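Local coordinates for protein pngf-ii (Elizabethkingia meningoseptica, PDB 4R4X) that probably hydrolyses the bond between asparagine and the innermost sugar of N-linked glycans, releasing them from glycoproteins as a peptide:N-glycosidase, at residues P397-E407 / T510-G518. Numbering follows the deposited sequence. Where two conformers were deposited one is given.
Sequences PTMFNSDKGVE and TIQVKIPQG
Ile515 sets its CD1 methyl over one face of the Phe400 ring, 3.9 Å from the centroid and 4° off the normal, a CH-pi contact. CG of selenomethionine Met399 lies over the opposite face, while Val513 O and Gln517 OE1 lie at the edge. Gln517 reaches the loop with an extended chain, CG anti to the backbone N (chi1 -178°), its amide nearly perpendicular to the ring. There NE2 donates to Thr398 O at 2.9 Å; the bond from Phe400 N to OE1 is longer, 3.3 Å, and more bent, both donors standing above the carbonyl planes. A water lies between Ile515 N and Phe400 O where sheet pairing has ended. Beyond the turn Ser402-Gly405, Val406 and Val513 form an antiparallel hydrogen-bonded pair, Val406 N to Val513 O spanning 3.0 Å. It begins the pairing of 406-412, outermost strand of a four-stranded antiparallel sheet in the peptide-N-glycosidase F C-terminal family region, with 507-514. Lys514 NZ forms a salt bridge with OD2 of exposed Asp403, on its syn side at 3.0 Å. Aliphatic carbons thus cover both ring faces with polar oxygens at the edge, amide and water supply polar links beyond the strand pairing, and the salt bridge joins the turn to the end of strand 507-514.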
loop_
_atom_site.group_PDB
_atom_site.type_symbol
_atom_site.label_atom_id
_atom_site.label_comp_id
_atom_site.label_asym_id
_atom_site.label_seq_id
_atom_site.Cartn_x
_atom_site.Cartn_y
_atom_site.Cartn_z
ATOM N N PRO A 397 29.212 5.108 3.842
ATOM C CA PRO A 397 29.529 5.524 2.486
ATOM C C PRO A 397 30.215 6.884 2.397
ATOM O O PRO A 397 29.623 7.878 1.988
ATOM C CB PRO A 397 28.153 5.502 1.792
ATOM C CG PRO A 397 27.185 5.786 2.890
ATOM C CD PRO A 397 27.756 5.053 4.067
ATOM N N THR A 398 31.492 6.889 2.764
ATOM C CA THR A 398 32.338 8.072 2.742
ATOM C C THR A 398 33.155 8.184 1.445
ATOM O O THR A 398 34.144 8.923 1.377
ATOM C CB THR A 398 33.286 8.014 3.942
ATOM O OG1 THR A 398 34.023 6.761 3.912
ATOM C CG2 THR A 398 32.500 8.076 5.218
HETATM N N MSE A 399 32.720 7.498 0.390
HETATM C CA MSE A 399 33.517 7.398 -0.845
HETATM C C MSE A 399 33.495 8.634 -1.704
HETATM O O MSE A 399 34.242 8.727 -2.667
HETATM C CB MSE A 399 33.072 6.192 -1.684
HETATM C CG MSE A 399 31.699 6.282 -2.331
HETATM SE SE MSE A 399 30.297 5.680 -1.072
HETATM C CE MSE A 399 30.724 3.757 -0.996
ATOM N N PHE A 400 32.664 9.601 -1.358
ATOM C CA PHE A 400 32.401 10.711 -2.257
ATOM C C PHE A 400 33.381 11.862 -2.104
ATOM O O PHE A 400 33.295 12.852 -2.821
ATOM C CB PHE A 400 30.946 11.128 -2.124
ATOM C CG PHE A 400 30.003 10.098 -2.657
ATOM C CD1 PHE A 400 29.901 9.893 -4.025
ATOM C CD2 PHE A 400 29.238 9.329 -1.812
ATOM C CE1 PHE A 400 29.054 8.941 -4.530
ATOM C CE2 PHE A 400 28.368 8.379 -2.313
ATOM C CZ PHE A 400 28.280 8.175 -3.675
ATOM N N ASN A 401 34.371 11.709 -1.228
ATOM C CA ASN A 401 35.493 12.659 -1.252
ATOM C C ASN A 401 36.460 12.453 -2.426
ATOM O O ASN A 401 37.340 13.276 -2.629
ATOM C CB ASN A 401 36.241 12.720 0.077
ATOM C CG ASN A 401 37.060 11.470 0.367
ATOM O OD1 ASN A 401 38.154 11.561 0.947
ATOM N ND2 ASN A 401 36.552 10.321 -0.005
ATOM N N SER A 402 36.302 11.376 -3.196
ATOM C CA SER A 402 37.070 11.193 -4.424
ATOM C C SER A 402 36.186 11.626 -5.571
ATOM O O SER A 402 35.000 11.298 -5.582
ATOM C CB SER A 402 37.454 9.735 -4.645
ATOM O OG SER A 402 37.796 9.500 -6.007
ATOM N N ASP A 403 36.775 12.294 -6.563
ATOM C CA ASP A 403 36.041 12.646 -7.786
ATOM C C ASP A 403 35.452 11.418 -8.502
ATOM O O ASP A 403 34.478 11.557 -9.230
ATOM C CB ASP A 403 36.926 13.440 -8.760
ATOM C CG ASP A 403 36.149 13.923 -9.992
ATOM O OD1 ASP A 403 35.332 14.856 -9.869
ATOM O OD2 ASP A 403 36.321 13.345 -11.077
ATOM N N LYS A 404 36.030 10.227 -8.303
ATOM C CA LYS A 404 35.515 9.012 -8.947
ATOM C C LYS A 404 34.144 8.591 -8.378
ATOM O O LYS A 404 33.349 7.964 -9.068
ATOM C CB LYS A 404 36.493 7.841 -8.810
ATOM C CG LYS A 404 35.965 6.551 -9.428
ATOM C CD LYS A 404 37.039 5.479 -9.634
ATOM C CE LYS A 404 36.451 4.072 -9.511
ATOM N NZ LYS A 404 37.479 3.024 -9.794
ATOM N N GLY A 405 33.879 8.934 -7.123
ATOM C CA GLY A 405 32.587 8.631 -6.505
ATOM C C GLY A 405 32.286 7.150 -6.603
ATOM O O GLY A 405 33.148 6.308 -6.281
ATOM N N VAL A 406 31.076 6.838 -7.059
ATOM C CA VAL A 406 30.650 5.462 -7.282
ATOM C C VAL A 406 30.538 5.263 -8.796
ATOM O O VAL A 406 29.814 5.966 -9.460
ATOM C CB VAL A 406 29.271 5.161 -6.643
ATOM C CG1 VAL A 406 28.736 3.846 -7.178
ATOM C CG2 VAL A 406 29.387 5.103 -5.133
ATOM N N GLU A 407 31.244 4.285 -9.322
ATOM C CA GLU A 407 31.284 4.048 -10.759
ATOM C C GLU A 407 31.049 2.578 -10.956
ATOM O O GLU A 407 31.718 1.755 -10.313
ATOM C CB GLU A 407 32.643 4.477 -11.321
ATOM C CG GLU A 407 32.826 4.195 -12.801
ATOM C CD GLU A 407 33.998 4.977 -13.382
ATOM O OE1 GLU A 407 33.830 5.560 -14.478
ATOM O OE2 GLU A 407 35.048 5.052 -12.709
ATOM N N THR A 510 28.372 2.340 -18.472
ATOM C CA THR A 510 28.804 2.745 -17.140
ATOM C C THR A 510 27.884 3.811 -16.566
ATOM O O THR A 510 27.378 4.691 -17.289
ATOM C CB THR A 510 30.225 3.321 -17.149
ATOM O OG1 THR A 510 30.243 4.535 -17.919
ATOM C CG2 THR A 510 31.223 2.294 -17.680
ATOM N N ILE A 511 27.614 3.728 -15.281
ATOM C CA ILE A 511 26.910 4.814 -14.624
ATOM C C ILE A 511 27.827 5.270 -13.508
ATOM O O ILE A 511 28.517 4.453 -12.890
ATOM C CB ILE A 511 25.527 4.401 -14.121
ATOM C CG1 ILE A 511 24.560 4.270 -15.295
ATOM C CG2 ILE A 511 24.978 5.449 -13.148
ATOM C CD1 ILE A 511 23.227 3.586 -14.970
ATOM N N GLN A 512 27.856 6.574 -13.271
ATOM C CA GLN A 512 28.692 7.137 -12.227
ATOM C C GLN A 512 27.962 8.214 -11.426
ATOM O O GLN A 512 27.207 8.989 -11.990
ATOM C CB GLN A 512 29.955 7.712 -12.832
ATOM C CG GLN A 512 30.899 8.290 -11.786
ATOM C CD GLN A 512 32.189 8.779 -12.392
ATOM O OE1 GLN A 512 33.269 8.632 -11.802
ATOM N NE2 GLN A 512 32.089 9.354 -13.563
ATOM N N VAL A 513 28.174 8.215 -10.111
ATOM C CA VAL A 513 27.642 9.265 -9.230
ATOM C C VAL A 513 28.778 9.990 -8.562
ATOM O O VAL A 513 29.656 9.356 -7.988
ATOM C CB VAL A 513 26.735 8.697 -8.125
ATOM C CG1 VAL A 513 26.153 9.816 -7.256
ATOM C CG2 VAL A 513 25.632 7.880 -8.764
ATOM N N LYS A 514 28.737 11.319 -8.627
ATOM C CA LYS A 514 29.709 12.180 -7.976
ATOM C C LYS A 514 28.932 13.145 -7.075
ATOM O O LYS A 514 27.893 13.661 -7.486
ATOM C CB LYS A 514 30.483 13.013 -9.000
ATOM C CG LYS A 514 31.336 12.217 -9.980
ATOM C CD LYS A 514 32.232 13.144 -10.795
ATOM C CE LYS A 514 32.934 12.404 -11.917
ATOM N NZ LYS A 514 33.752 13.355 -12.705
ATOM N N ILE A 515 29.439 13.366 -5.860
ATOM C CA ILE A 515 28.858 14.292 -4.871
ATOM C C ILE A 515 30.029 14.961 -4.141
ATOM O O ILE A 515 30.947 14.247 -3.718
ATOM C CB ILE A 515 28.014 13.504 -3.828
ATOM C CG1 ILE A 515 26.944 12.666 -4.527
ATOM C CG2 ILE A 515 27.357 14.420 -2.818
ATOM C CD1 ILE A 515 26.241 11.687 -3.596
ATOM N N PRO A 516 30.028 16.307 -3.990
ATOM C CA PRO A 516 31.122 17.003 -3.296
ATOM C C PRO A 516 30.970 16.872 -1.778
ATOM O O PRO A 516 30.532 17.805 -1.091
ATOM C CB PRO A 516 30.998 18.456 -3.771
ATOM C CG PRO A 516 29.569 18.603 -4.121
ATOM C CD PRO A 516 29.048 17.258 -4.529
ATOM N N GLN A 517 31.341 15.692 -1.291
ATOM C CA GLN A 517 31.155 15.299 0.105
ATOM C C GLN A 517 31.901 16.255 1.002
ATOM O O GLN A 517 33.019 16.676 0.679
ATOM C CB GLN A 517 31.680 13.892 0.292
ATOM C CG GLN A 517 31.537 13.293 1.685
ATOM C CD GLN A 517 31.976 11.849 1.661
ATOM O OE1 GLN A 517 31.227 10.972 1.219
ATOM N NE2 GLN A 517 33.193 11.592 2.131
ATOM N N GLY A 518 31.292 16.609 2.122
ATOM C CA GLY A 518 31.887 17.596 3.024
ATOM C C GLY A 518 33.031 16.976 3.810
ATOM O O GLY A 518 33.092 15.747 3.968
HETATM O O HOH W 1 32.317 12.472 -5.480
#